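Local coordinates for protein peptidyl-prolyl cis-trans isomerase (Hirschia baltica, PDB 5EX2) that probably catalyses the cis-trans isomerisation of peptidyl-prolyl bonds, as other cyclophilins do, and also binds a metal ion, at residues E15-V20 / G237-L242; A44-A49 / D93-F98; V54-L59 / A216-D221; R100-I105 / R132-A137; M149-G154 / Q170-R175. One frame throughout, in Å; residues are numbered along the deposited sequence. Where two conformers were deposited one is given.

Interaction 1: residues E15-V20 / G237-L242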
# COMPACT_ATOMS: atom_id res chain seq x y z
N GLU A 15 8.03 -4.87 20.43
CA GLU A 15 8.44 -3.48 20.49
C GLU A 15 8.88 -2.98 19.12
O GLU A 15 8.78 -1.78 18.82
CB GLU A 15 9.57 -3.30 21.51
CG GLU A 15 9.19 -3.60 22.96
CD GLU A 15 9.13 -5.10 23.30
OE1 GLU A 15 9.59 -5.95 22.50
OE2 GLU A 15 8.61 -5.43 24.39
N ASN A 16 9.36 -3.89 18.27
CA ASN A 16 9.89 -3.51 16.98
C ASN A 16 9.09 -4.03 15.81
O ASN A 16 9.33 -3.62 14.68
CB ASN A 16 11.32 -3.96 16.85
CG ASN A 16 12.25 -3.07 17.63
OD1 ASN A 16 12.35 -1.88 17.35
ND2 ASN A 16 12.94 -3.63 18.61
N TRP A 17 8.14 -4.92 16.06
CA TRP A 17 7.38 -5.56 14.98
C TRP A 17 5.89 -5.59 15.27
O TRP A 17 5.43 -6.01 16.33
CB TRP A 17 7.89 -6.98 14.74
CG TRP A 17 9.29 -6.99 14.28
CD1 TRP A 17 10.41 -7.15 15.05
CD2 TRP A 17 9.76 -6.79 12.94
NE1 TRP A 17 11.53 -7.09 14.27
CE2 TRP A 17 11.16 -6.86 12.97
CE3 TRP A 17 9.12 -6.57 11.71
CZ2 TRP A 17 11.94 -6.72 11.82
CZ3 TRP A 17 9.89 -6.43 10.58
CH2 TRP A 17 11.28 -6.52 10.64
N ARG A 18 5.14 -5.15 14.27
CA ARG A 18 3.69 -5.10 14.31
C ARG A 18 3.12 -6.24 13.48
O ARG A 18 3.46 -6.38 12.30
CB ARG A 18 3.20 -3.75 13.76
CG ARG A 18 1.69 -3.62 13.64
CD ARG A 18 1.26 -2.26 13.06
NE ARG A 18 1.76 -2.04 11.71
CZ ARG A 18 1.21 -2.55 10.61
NH1 ARG A 18 0.14 -3.33 10.71
NH2 ARG A 18 1.74 -2.30 9.43
N SER A 19 2.25 -7.03 14.08
CA SER A 19 1.61 -8.13 13.38
C SER A 19 0.50 -7.59 12.50
O SER A 19 -0.36 -6.84 12.96
CB SER A 19 1.07 -9.13 14.41
OG SER A 19 0.36 -10.17 13.76
N VAL A 20 0.50 -7.98 11.22
CA VAL A 20 -0.51 -7.53 10.28
C VAL A 20 -1.79 -8.33 10.49
O VAL A 20 -1.77 -9.55 10.53
CB VAL A 20 -0.01 -7.65 8.83
CG1 VAL A 20 -1.12 -7.35 7.82
CG2 VAL A 20 1.18 -6.72 8.59
N GLY A 237 9.79 2.46 16.86
CA GLY A 237 10.68 1.64 17.65
C GLY A 237 12.14 1.88 17.31
O GLY A 237 12.47 2.57 16.34
N PRO A 238 13.04 1.30 18.10
CA PRO A 238 14.46 1.60 17.95
C PRO A 238 15.11 0.96 16.74
O PRO A 238 16.05 1.50 16.19
CB PRO A 238 15.09 1.06 19.23
CG PRO A 238 14.15 0.04 19.71
CD PRO A 238 12.77 0.52 19.32
N MET A 239 14.63 -0.19 16.29
CA MET A 239 15.21 -0.76 15.09
C MET A 239 14.96 0.15 13.89
O MET A 239 15.81 0.29 13.02
CB MET A 239 14.64 -2.15 14.82
CG MET A 239 15.18 -3.16 15.79
SD MET A 239 14.55 -4.83 15.58
CE MET A 239 15.36 -5.29 14.05
N PHE A 240 13.80 0.78 13.85
CA PHE A 240 13.54 1.67 12.74
C PHE A 240 14.42 2.93 12.85
O PHE A 240 14.85 3.46 11.84
CB PHE A 240 12.07 2.06 12.63
CG PHE A 240 11.73 2.70 11.31
CD1 PHE A 240 11.73 1.93 10.15
CD2 PHE A 240 11.46 4.05 11.20
CE1 PHE A 240 11.45 2.48 8.93
CE2 PHE A 240 11.17 4.61 9.97
CZ PHE A 240 11.16 3.82 8.84
N SER A 241 14.68 3.38 14.07
CA SER A 241 15.61 4.49 14.25
C SER A 241 16.99 4.16 13.67
O SER A 241 17.63 4.99 13.03
CB SER A 241 15.71 4.80 15.74
OG SER A 241 16.54 5.92 15.99
N LEU A 242 17.44 2.93 13.91
CA LEU A 242 18.72 2.48 13.39
C LEU A 242 18.68 2.36 11.88
O LEU A 242 19.65 2.68 11.20
CB LEU A 242 19.07 1.12 14.01
CG LEU A 242 19.36 1.20 15.51
CD1 LEU A 242 19.49 -0.19 16.11
CD2 LEU A 242 20.62 2.02 15.77
O HOH W 1 11.57 -0.39 15.19
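Asn16 shows how one side-chain amide can join the lead-in to a strand to the beginning of a helix. Its CG lies beside its own backbone N, and this carries the amide across to residues 237-242. The backbone N of Met239 donates to Asn16 OD1 over 3.0 Å, arriving from above the carbonyl plane in a nearly straight bond (166°). A bridging water adds a second grip: it donates to Asn16 OD1 at 2.7 Å and accepts from Phe240 N at 2.9 Å. Packing is tightest here, with Pro238 CD only 3.1 Å from Asn16 OD1 and Met239 SD lying 3.5 Å from Asn16 CG. Both backbone N-H groups belong to the first turn of helix 238-247, whose N-cap position is Gly237; a side chain on that glycine would collide with Glu15 O and Asn16 OD1. An alanine in place of Asn16 would remove the acceptor and probably loosen the helix start from strand 17-19, the edge of a three-stranded antiparallel sheet. The amide's other end, ND2, is held by Asp13. Towards Trp17 the fit relaxes: Met239, bent at its last torsion, makes an oblique Met-aromatic contact, with SD 4.0 Å from Trp17 NE1, and its CE stays 4.3 Å from Trp17 CZ2. Looser still is the exposed margin, where the Glu15 carboxylate turns away from the helix.

Interaction 2: residues A44-A49 / D93-F98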
# COMPACT_ATOMS: atom_id res chain seq x y z
N ALA A 44 -7.81 4.98 3.51
CA ALA A 44 -8.85 4.94 2.49
C ALA A 44 -9.88 3.87 2.84
O ALA A 44 -9.91 2.81 2.24
CB ALA A 44 -8.23 4.67 1.13
N PRO A 45 -10.73 4.15 3.84
CA PRO A 45 -11.62 3.11 4.36
C PRO A 45 -12.56 2.51 3.32
O PRO A 45 -12.74 1.29 3.30
CB PRO A 45 -12.44 3.84 5.43
CG PRO A 45 -12.21 5.29 5.23
CD PRO A 45 -10.88 5.43 4.56
N ASN A 46 -13.16 3.33 2.47
CA ASN A 46 -14.12 2.79 1.51
C ASN A 46 -13.43 2.01 0.41
O ASN A 46 -13.97 1.04 -0.11
CB ASN A 46 -14.98 3.91 0.93
CG ASN A 46 -15.88 4.52 1.97
OD1 ASN A 46 -16.44 3.82 2.81
ND2 ASN A 46 -16.03 5.84 1.92
N HIS A 47 -12.23 2.42 0.03
CA HIS A 47 -11.49 1.63 -0.95
C HIS A 47 -11.06 0.30 -0.39
O HIS A 47 -11.12 -0.71 -1.08
CB HIS A 47 -10.27 2.40 -1.46
CG HIS A 47 -10.61 3.38 -2.55
ND1 HIS A 47 -11.23 4.57 -2.29
CD2 HIS A 47 -10.46 3.30 -3.89
CE1 HIS A 47 -11.44 5.21 -3.43
NE2 HIS A 47 -10.98 4.46 -4.42
N VAL A 48 -10.64 0.27 0.87
CA VAL A 48 -10.26 -0.99 1.49
C VAL A 48 -11.45 -1.94 1.54
O VAL A 48 -11.31 -3.14 1.25
CB VAL A 48 -9.68 -0.74 2.90
CG1 VAL A 48 -9.64 -2.01 3.76
CG2 VAL A 48 -8.30 -0.13 2.77
N ALA A 49 -12.63 -1.43 1.87
CA ALA A 49 -13.82 -2.27 1.86
C ALA A 49 -14.10 -2.76 0.44
O ALA A 49 -14.47 -3.91 0.22
CB ALA A 49 -15.02 -1.52 2.41
N ASP A 93 -16.34 6.40 -4.34
CA ASP A 93 -15.96 7.80 -4.39
C ASP A 93 -14.50 7.97 -4.03
O ASP A 93 -13.97 7.24 -3.19
CB ASP A 93 -16.82 8.65 -3.44
CG ASP A 93 -18.21 8.93 -3.98
OD1 ASP A 93 -18.50 8.54 -5.13
OD2 ASP A 93 -19.02 9.54 -3.25
N GLY A 94 -13.86 8.96 -4.65
CA GLY A 94 -12.46 9.20 -4.42
C GLY A 94 -12.16 9.43 -2.95
O GLY A 94 -12.93 10.06 -2.22
N GLU A 95 -11.02 8.88 -2.52
CA GLU A 95 -10.48 9.05 -1.19
C GLU A 95 -9.03 9.42 -1.37
O GLU A 95 -8.14 8.57 -1.22
CB GLU A 95 -10.63 7.78 -0.34
CG GLU A 95 -12.03 7.50 0.15
CD GLU A 95 -12.12 6.19 0.90
OE1 GLU A 95 -11.66 5.16 0.35
OE2 GLU A 95 -12.65 6.17 2.04
N PHE A 96 -8.76 10.68 -1.68
CA PHE A 96 -7.42 11.09 -2.06
C PHE A 96 -6.61 11.59 -0.87
O PHE A 96 -5.38 11.61 -0.91
CB PHE A 96 -7.48 12.18 -3.12
CG PHE A 96 -8.29 11.83 -4.35
CD1 PHE A 96 -8.43 10.54 -4.79
CD2 PHE A 96 -8.92 12.84 -5.06
CE1 PHE A 96 -9.19 10.27 -5.92
CE2 PHE A 96 -9.67 12.56 -6.19
CZ PHE A 96 -9.81 11.27 -6.61
N VAL A 97 -7.32 12.03 0.16
CA VAL A 97 -6.70 12.48 1.39
C VAL A 97 -7.55 11.98 2.54
O VAL A 97 -8.69 11.56 2.34
CB VAL A 97 -6.59 14.02 1.47
CG1 VAL A 97 -5.75 14.57 0.33
CG2 VAL A 97 -7.96 14.68 1.47
N PHE A 98 -7.01 12.02 3.75
CA PHE A 98 -7.80 11.73 4.93
C PHE A 98 -7.54 12.81 5.97
O PHE A 98 -6.52 13.49 5.93
CB PHE A 98 -7.51 10.32 5.48
CG PHE A 98 -6.12 10.10 6.00
CD1 PHE A 98 -5.05 9.94 5.14
CD2 PHE A 98 -5.90 9.97 7.36
CE1 PHE A 98 -3.78 9.69 5.63
CE2 PHE A 98 -4.64 9.73 7.85
CZ PHE A 98 -3.57 9.59 6.99
O HOH W 2 -15.30 6.79 -0.79
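OE1 of Glu95 is the best-held polar atom, gripped by two N-H groups of one residue. His47 ND1 donates to Glu95 OE1 at 2.7 Å along the anti lone pair, the oxygen lying almost exactly in the imidazole plane. His47 N reaches the same oxygen at 2.8 Å on its syn side. A third bond holds the second oxygen: Asn46 N donates to the syn lone pair of Glu95 OE2 at 2.9 Å. Extended beyond CG, the glutamate thus carries its carboxylate to the helix start, nearly coplanar with the ring (25°), while Pro45 CD packs 3.2 Å from Glu95 OE2. Replacing Glu95 by an alanine would remove both acceptor oxygens and with them all three hydrogen bonds, and would probably let the loop 93-98 drift from the helix. A water adds a looser link, accepting from Asn46 ND2 and donating to Asp93 O. His47 CE1 also faces Asp93 O, 3.3 Å away at the ring edge. Because Asn46 and His47 lie in the first turn after the N-cap position Ala44, the positive end of the helix would probably favour the ionised carboxylate. The arrangement is a His-carboxylate hydrogen bond combined with an acidic side chain set at the N-terminus of helix 45-57, which packs against the cyclophilin barrel.

Interaction 3: residues V54-L59 / A216-D221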
# COMPACT_ATOMS: atom_id res chain seq x y z
N VAL A 54 -14.27 -7.01 -3.79
CA VAL A 54 -13.96 -7.50 -5.14
C VAL A 54 -13.13 -8.80 -5.06
O VAL A 54 -13.39 -9.76 -5.78
CB VAL A 54 -13.23 -6.42 -5.96
CG1 VAL A 54 -12.85 -6.94 -7.34
CG2 VAL A 54 -14.11 -5.19 -6.11
N VAL A 55 -12.16 -8.84 -4.16
CA VAL A 55 -11.37 -10.05 -3.99
C VAL A 55 -12.29 -11.23 -3.73
O VAL A 55 -12.16 -12.28 -4.36
CB VAL A 55 -10.33 -9.89 -2.83
CG1 VAL A 55 -9.72 -11.23 -2.45
CG2 VAL A 55 -9.24 -8.92 -3.23
N ARG A 56 -13.26 -11.04 -2.84
CA ARG A 56 -14.12 -12.13 -2.40
C ARG A 56 -15.14 -12.57 -3.45
O ARG A 56 -15.74 -13.61 -3.31
CB ARG A 56 -14.81 -11.75 -1.09
CG ARG A 56 -13.86 -11.89 0.07
CD ARG A 56 -14.34 -11.16 1.27
NE ARG A 56 -13.46 -11.46 2.39
CZ ARG A 56 -13.32 -10.70 3.46
NH1 ARG A 56 -13.99 -9.55 3.57
NH2 ARG A 56 -12.50 -11.08 4.42
N THR A 57 -15.30 -11.79 -4.52
CA THR A 57 -16.11 -12.26 -5.65
C THR A 57 -15.38 -13.28 -6.52
O THR A 57 -16.01 -13.96 -7.34
CB THR A 57 -16.54 -11.13 -6.61
OG1 THR A 57 -15.38 -10.63 -7.30
CG2 THR A 57 -17.27 -10.03 -5.88
N GLY A 58 -14.06 -13.35 -6.37
CA GLY A 58 -13.24 -14.16 -7.24
C GLY A 58 -12.93 -13.53 -8.58
O GLY A 58 -12.15 -14.07 -9.38
N LEU A 59 -13.51 -12.36 -8.85
CA LEU A 59 -13.46 -11.81 -10.20
C LEU A 59 -12.12 -11.21 -10.62
O LEU A 59 -11.90 -10.97 -11.80
CB LEU A 59 -14.54 -10.74 -10.35
CG LEU A 59 -15.96 -11.31 -10.34
CD1 LEU A 59 -16.98 -10.20 -10.31
CD2 LEU A 59 -16.22 -12.25 -11.54
N ALA A 216 -6.43 -13.82 -6.25
CA ALA A 216 -6.38 -12.91 -5.13
C ALA A 216 -7.12 -13.56 -3.97
O ALA A 216 -8.20 -14.12 -4.14
CB ALA A 216 -7.00 -11.57 -5.50
N VAL A 217 -6.52 -13.47 -2.78
CA VAL A 217 -7.09 -14.07 -1.58
C VAL A 217 -6.90 -13.15 -0.39
O VAL A 217 -5.82 -12.63 -0.19
CB VAL A 217 -6.44 -15.44 -1.25
CG1 VAL A 217 -7.12 -16.08 -0.07
CG2 VAL A 217 -6.52 -16.37 -2.45
N MET A 218 -7.96 -12.95 0.38
CA MET A 218 -7.85 -12.34 1.70
C MET A 218 -7.35 -13.37 2.70
O MET A 218 -7.91 -14.47 2.82
CB MET A 218 -9.21 -11.83 2.18
CG MET A 218 -9.82 -10.75 1.33
SD MET A 218 -8.80 -9.27 1.19
CE MET A 218 -8.42 -8.96 2.93
N VAL A 219 -6.30 -13.03 3.43
CA VAL A 219 -5.71 -14.01 4.32
C VAL A 219 -6.70 -14.43 5.42
O VAL A 219 -6.65 -15.56 5.88
CB VAL A 219 -4.38 -13.47 4.91
CG1 VAL A 219 -3.83 -14.34 5.98
CG2 VAL A 219 -3.36 -13.37 3.79
N SER A 220 -7.58 -13.52 5.84
CA SER A 220 -8.59 -13.85 6.84
C SER A 220 -9.55 -14.95 6.38
O SER A 220 -10.19 -15.61 7.20
CB SER A 220 -9.39 -12.59 7.17
OG SER A 220 -9.82 -12.00 5.97
N ASP A 221 -9.64 -15.15 5.06
CA ASP A 221 -10.55 -16.14 4.51
C ASP A 221 -9.93 -17.52 4.44
O ASP A 221 -10.61 -18.50 4.15
CB ASP A 221 -11.02 -15.71 3.13
CG ASP A 221 -11.87 -14.46 3.17
OD1 ASP A 221 -12.45 -14.16 4.23
OD2 ASP A 221 -11.95 -13.78 2.13
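Arg56 and Asp221 form the innermost shell, a side-on salt bridge in which two nitrogens each take one carboxylate oxygen. Arg56 NE donates to Asp221 OD2 at 2.8 Å in an almost perfectly straight bond (176°), in the guanidinium plane and on the syn lone pair. The second arm is more bent: Arg56 NH2 meets Asp221 OD1 at 3.1 Å from above the carboxylate plane, with the two flat groups turned 43° against each other. An extended chain from CG to NE carries the guanidinium this far. Over one of its faces lies Met218, whose CG is 3.9 Å from Arg56 NE. The same methylene meets the apolar part of the contact, with Val55 CG1 3.8 Å from Met218 CG; Val55 CG1 and CG2 both also approach Ala216 CB at 4.1 Å. In the next shell, Asp23 pairs with Arg56 NH2 and is hydrogen-bonded to Ser220 OG, so the arginine is shared between two acids. Where the helix ends, Thr57 OG1 accepts from Leu59 N at 3.0 Å, an ST turn, and donates to Val54 O at 2.7 Å; Gly58, between Thr57 and Leu59, has positive phi. The packing joins helix 45-57 to barrel strand 212-218; that strand pairs with strand 25-30, onto which Met218 and Ala216 also pack, while Val54 turns instead to Ile79 of helix 79-83.

Interaction 4: residues R100-I105 / R132-A137. With MG (magnesium ion), chain C.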
# COMPACT_ATOMS: atom_id res chain seq x y z
N ARG A 100 -6.55 13.60 9.45
CA ARG A 100 -5.76 12.95 10.47
C ARG A 100 -5.73 13.75 11.77
O ARG A 100 -5.47 14.96 11.75
CB ARG A 100 -4.36 12.73 9.93
CG ARG A 100 -3.45 11.96 10.86
CD ARG A 100 -2.05 11.77 10.29
NE ARG A 100 -1.39 13.04 10.05
CZ ARG A 100 -0.65 13.68 10.94
NH1 ARG A 100 -0.43 13.17 12.15
NH2 ARG A 100 -0.13 14.86 10.62
N ASP A 101 -6.00 13.08 12.89
CA ASP A 101 -5.85 13.67 14.21
C ASP A 101 -4.40 13.50 14.66
O ASP A 101 -3.99 12.39 14.97
CB ASP A 101 -6.81 13.00 15.19
CG ASP A 101 -6.72 13.55 16.60
OD1 ASP A 101 -5.85 14.40 16.87
OD2 ASP A 101 -7.51 13.09 17.46
N PRO A 102 -3.62 14.58 14.70
CA PRO A 102 -2.20 14.45 15.03
C PRO A 102 -1.92 14.02 16.46
O PRO A 102 -0.77 13.74 16.77
CB PRO A 102 -1.65 15.87 14.83
CG PRO A 102 -2.69 16.62 14.13
CD PRO A 102 -3.98 15.98 14.44
N LYS A 103 -2.94 14.02 17.30
CA LYS A 103 -2.81 13.57 18.70
C LYS A 103 -3.02 12.06 18.79
O LYS A 103 -2.74 11.45 19.83
CB LYS A 103 -3.82 14.26 19.60
CG LYS A 103 -3.78 15.79 19.61
CD LYS A 103 -2.48 16.33 20.17
CE LYS A 103 -2.59 17.83 20.42
NZ LYS A 103 -1.27 18.51 20.32
N SER A 104 -3.55 11.48 17.73
CA SER A 104 -3.93 10.07 17.71
C SER A 104 -3.06 9.26 16.76
O SER A 104 -2.40 8.30 17.17
CB SER A 104 -5.40 9.97 17.32
OG SER A 104 -5.83 8.63 17.24
N ILE A 105 -3.03 9.69 15.50
CA ILE A 105 -2.20 9.05 14.48
C ILE A 105 -0.96 9.90 14.33
O ILE A 105 -0.99 10.96 13.69
CB ILE A 105 -2.95 8.89 13.16
CG1 ILE A 105 -4.07 7.86 13.34
CG2 ILE A 105 -2.01 8.43 12.04
CD1 ILE A 105 -4.91 7.61 12.10
N ARG A 132 -0.12 18.06 5.81
CA ARG A 132 -0.10 19.45 6.22
C ARG A 132 0.35 19.50 7.68
O ARG A 132 0.34 18.49 8.39
CB ARG A 132 -1.46 20.10 6.00
CG ARG A 132 -1.98 19.96 4.58
CD ARG A 132 -1.10 20.67 3.57
NE ARG A 132 -1.20 22.11 3.69
CZ ARG A 132 -0.56 22.98 2.92
NH1 ARG A 132 0.24 22.55 1.94
NH2 ARG A 132 -0.73 24.28 3.10
N GLN A 133 0.79 20.66 8.13
CA GLN A 133 1.40 20.75 9.44
C GLN A 133 0.43 20.48 10.58
O GLN A 133 -0.69 20.97 10.58
CB GLN A 133 2.05 22.13 9.60
CG GLN A 133 3.33 22.23 8.83
CD GLN A 133 4.44 21.36 9.37
OE1 GLN A 133 4.33 20.79 10.47
NE2 GLN A 133 5.52 21.27 8.63
N ASP A 134 0.90 19.74 11.57
CA ASP A 134 0.07 19.33 12.70
C ASP A 134 -0.47 20.52 13.48
O ASP A 134 -1.55 20.43 14.07
CB ASP A 134 0.88 18.43 13.63
CG ASP A 134 1.51 17.28 12.88
OD1 ASP A 134 0.87 16.23 12.74
OD2 ASP A 134 2.66 17.43 12.42
N GLU A 135 0.25 21.63 13.47
CA GLU A 135 -0.18 22.82 14.19
C GLU A 135 -1.53 23.35 13.69
O GLU A 135 -2.23 24.06 14.40
CB GLU A 135 0.90 23.93 14.08
CG GLU A 135 2.22 23.62 14.83
CD GLU A 135 3.16 22.67 14.09
OE1 GLU A 135 2.94 22.39 12.90
OE2 GLU A 135 4.14 22.18 14.71
N LEU A 136 -1.91 23.00 12.47
CA LEU A 136 -3.20 23.46 11.97
C LEU A 136 -4.36 22.86 12.75
O LEU A 136 -5.45 23.42 12.79
CB LEU A 136 -3.35 23.12 10.48
CG LEU A 136 -2.27 23.70 9.57
CD1 LEU A 136 -2.58 23.35 8.13
CD2 LEU A 136 -2.09 25.19 9.73
N ALA A 137 -4.12 21.72 13.39
CA ALA A 137 -5.20 21.07 14.13
C ALA A 137 -5.66 21.83 15.36
O ALA A 137 -6.72 21.53 15.92
CB ALA A 137 -4.78 19.67 14.54
MG MG C . 5.18 20.98 12.68
O HOH W 3 6.08 22.98 11.89
O HOH W 4 6.81 21.01 14.29
O HOH W 5 4.25 18.83 13.39
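The guanidinium of Arg100 works through its edge, where two oxygens lie near its plane. One is Asp134 OD1, bonded by Arg100 NH2 at 2.7 Å and more weakly by Arg100 NH1 at 3.4 Å; the other is Ile105 O, taken by Arg100 NH1 at 2.8 Å. The carboxylate stands almost upright to the guanidinium (80°), so Asp134 OD1 is met from above its own plane. Alongside, Pro102 CB packs 3.3 Å from the same oxygen, and Pro102 CG lies 3.7 Å from Ala137 CB. Asp134 OD2 turns to Tyr120, while Arg100 NE and NH2 also bond Ser147 and Thr131. The residues flanking Asp134 lead away from the arginine to the magnesium ion, bound by Gln133 OE1 at 2.4 Å and Glu135 OE2 at 2.6 Å, with Gln115 and three waters completing the site. The salt bridge is likely to keep Asp134 ionised and holds residues 100-105 to the loop that supplies two metal ligands.

Interaction 5: residues M149-G154 / Q170-R175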
# COMPACT_ATOMS: atom_id res chain seq x y z
N MET A 149 -1.38 9.23 1.63
CA MET A 149 -0.32 8.28 1.44
C MET A 149 0.28 8.51 0.07
O MET A 149 -0.35 8.17 -0.94
CB MET A 149 -0.83 6.85 1.57
CG MET A 149 0.24 5.82 1.27
SD MET A 149 -0.12 4.20 1.98
CE MET A 149 -1.58 3.72 1.08
N PRO A 150 1.48 9.09 0.03
CA PRO A 150 2.05 9.42 -1.28
C PRO A 150 2.41 8.19 -2.08
O PRO A 150 2.61 7.13 -1.51
CB PRO A 150 3.30 10.21 -0.92
CG PRO A 150 3.68 9.72 0.42
CD PRO A 150 2.37 9.50 1.12
N HIS A 151 2.48 8.36 -3.39
CA HIS A 151 2.67 7.24 -4.28
C HIS A 151 4.15 6.89 -4.42
O HIS A 151 4.76 7.02 -5.48
CB HIS A 151 1.99 7.57 -5.62
CG HIS A 151 0.50 7.54 -5.53
ND1 HIS A 151 -0.24 8.54 -4.94
CD2 HIS A 151 -0.39 6.62 -5.96
CE1 HIS A 151 -1.53 8.22 -5.00
NE2 HIS A 151 -1.64 7.06 -5.61
N CYS A 152 4.74 6.45 -3.32
CA CYS A 152 6.07 5.88 -3.31
C CYS A 152 6.02 4.53 -4.01
O CYS A 152 4.97 3.91 -4.08
CB CYS A 152 6.59 5.65 -1.88
SG CYS A 152 6.66 7.06 -0.82
N ALA A 153 7.17 4.04 -4.48
CA ALA A 153 7.29 2.66 -4.92
C ALA A 153 6.77 1.77 -3.81
O ALA A 153 7.11 1.99 -2.64
CB ALA A 153 8.72 2.33 -5.26
N GLY A 154 5.96 0.78 -4.16
CA GLY A 154 5.38 -0.10 -3.18
C GLY A 154 3.94 0.18 -2.82
O GLY A 154 3.21 -0.71 -2.40
N GLN A 170 -10.12 -1.52 -11.18
CA GLN A 170 -8.75 -1.41 -11.64
C GLN A 170 -7.88 -0.73 -10.60
O GLN A 170 -8.29 0.26 -9.99
CB GLN A 170 -8.67 -0.64 -12.95
CG GLN A 170 -9.35 -1.37 -14.08
CD GLN A 170 -9.18 -0.69 -15.41
OE1 GLN A 170 -8.07 -0.41 -15.83
NE2 GLN A 170 -10.30 -0.43 -16.08
N PHE A 171 -6.68 -1.27 -10.43
CA PHE A 171 -5.74 -0.81 -9.42
C PHE A 171 -4.37 -0.65 -10.05
O PHE A 171 -4.13 -1.17 -11.15
CB PHE A 171 -5.65 -1.80 -8.27
CG PHE A 171 -5.19 -3.14 -8.73
CD1 PHE A 171 -6.09 -4.09 -9.15
CD2 PHE A 171 -3.84 -3.43 -8.79
CE1 PHE A 171 -5.66 -5.32 -9.62
CE2 PHE A 171 -3.39 -4.64 -9.26
CZ PHE A 171 -4.30 -5.59 -9.69
N PHE A 172 -3.48 0.09 -9.43
CA PHE A 172 -2.12 0.03 -9.91
C PHE A 172 -1.13 -0.14 -8.78
O PHE A 172 -1.30 0.34 -7.64
CB PHE A 172 -1.78 1.21 -10.81
CG PHE A 172 -2.07 2.53 -10.23
CD1 PHE A 172 -3.35 3.06 -10.28
CD2 PHE A 172 -1.06 3.29 -9.69
CE1 PHE A 172 -3.61 4.31 -9.79
CE2 PHE A 172 -1.31 4.54 -9.20
CZ PHE A 172 -2.60 5.06 -9.24
N LEU A 173 -0.09 -0.87 -9.14
CA LEU A 173 1.04 -1.20 -8.27
C LEU A 173 2.16 -0.23 -8.58
O LEU A 173 2.65 -0.19 -9.72
CB LEU A 173 1.51 -2.63 -8.51
CG LEU A 173 0.44 -3.70 -8.44
CD1 LEU A 173 1.06 -5.06 -8.76
CD2 LEU A 173 -0.24 -3.75 -7.08
N MET A 174 2.55 0.58 -7.61
CA MET A 174 3.58 1.59 -7.87
C MET A 174 4.96 0.97 -7.97
O MET A 174 5.44 0.33 -7.04
CB MET A 174 3.59 2.66 -6.78
CG MET A 174 2.32 3.46 -6.67
SD MET A 174 1.78 4.19 -8.22
CE MET A 174 3.26 5.00 -8.76
N ARG A 175 5.59 1.15 -9.12
CA ARG A 175 6.92 0.62 -9.37
C ARG A 175 8.01 1.63 -9.04
O ARG A 175 9.15 1.26 -8.80
CB ARG A 175 7.06 0.18 -10.83
CG ARG A 175 6.23 -1.04 -11.16
CD ARG A 175 6.03 -1.26 -12.64
NE ARG A 175 7.22 -1.41 -13.47
CZ ARG A 175 7.44 -2.44 -14.31
NH1 ARG A 175 6.66 -3.52 -14.31
NH2 ARG A 175 8.50 -2.41 -15.10
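An inverse gamma turn centred on His151 leads the chain past a disulfide, Cys152 to Cys254, and into a barrel strand. Residues 149-154 meet the end of strand 171-174. Gly154 N donates to Met174 O at 3.0 Å in an almost straight bond (176°), although the donor stands above the carbonyl plane. Just before it, Cys152 O rests 3.3 Å from Met174 CB, and Ala153 CB touches Arg175 O at 3.7 Å. Met174, bent at both its middle and last torsions, brings its sulfur across towards the ring of His151. Met174 SD comes 4.0 Å from His151 CD2 in the plane of the imidazole, a Met-aromatic contact at the ring edge rather than over a face. The same sulfur also lies in the plane of Phe172 at its edge. This is a buried corner of the eight-stranded antiparallel cyclophilin barrel, where strands 155-158 and 171-174 are neighbours. Phe172 CG occupies the crowded position between the backbone N and the carbonyl carbon (chi1 52°), and the ring reaches His151 rim to rim, Phe172 CE2 being 4.0 Å from His151 CD2. The two planes are only 16° apart, yet neither ring covers the other. A hydrogen bond between His151 NE2 and Ser157 OG helps to set the turn of the ring, and the backbone N of His151 bonds Asp182. At Gly154, positive phi would press any side chain against the preceding carbonyl.

How the interactions relate
Interactions 2 and 3 share helix 45-57, one at each end, with centres about 19 Å apart. Interactions 3 and 5 both reach the closed eight-stranded barrel, through strands 212-218 and 171-174. Interaction 4 lies out on the loops of a separate five-stranded sheet, about 34 Å between centres from interaction 3 and on the opposite side of the chain's centre. Interaction 1 closes the longest loop and encloses the other four in sequence. Interactions 2 and 3 alternate along the chain, whereas 2, 4 and 5 follow in series. Interactions 2 and 3 thus fasten the two ends of one helix, interaction 5 lies within the barrel, and interactions 1 and 4 hold the other two sheets to the helix and loop beside them.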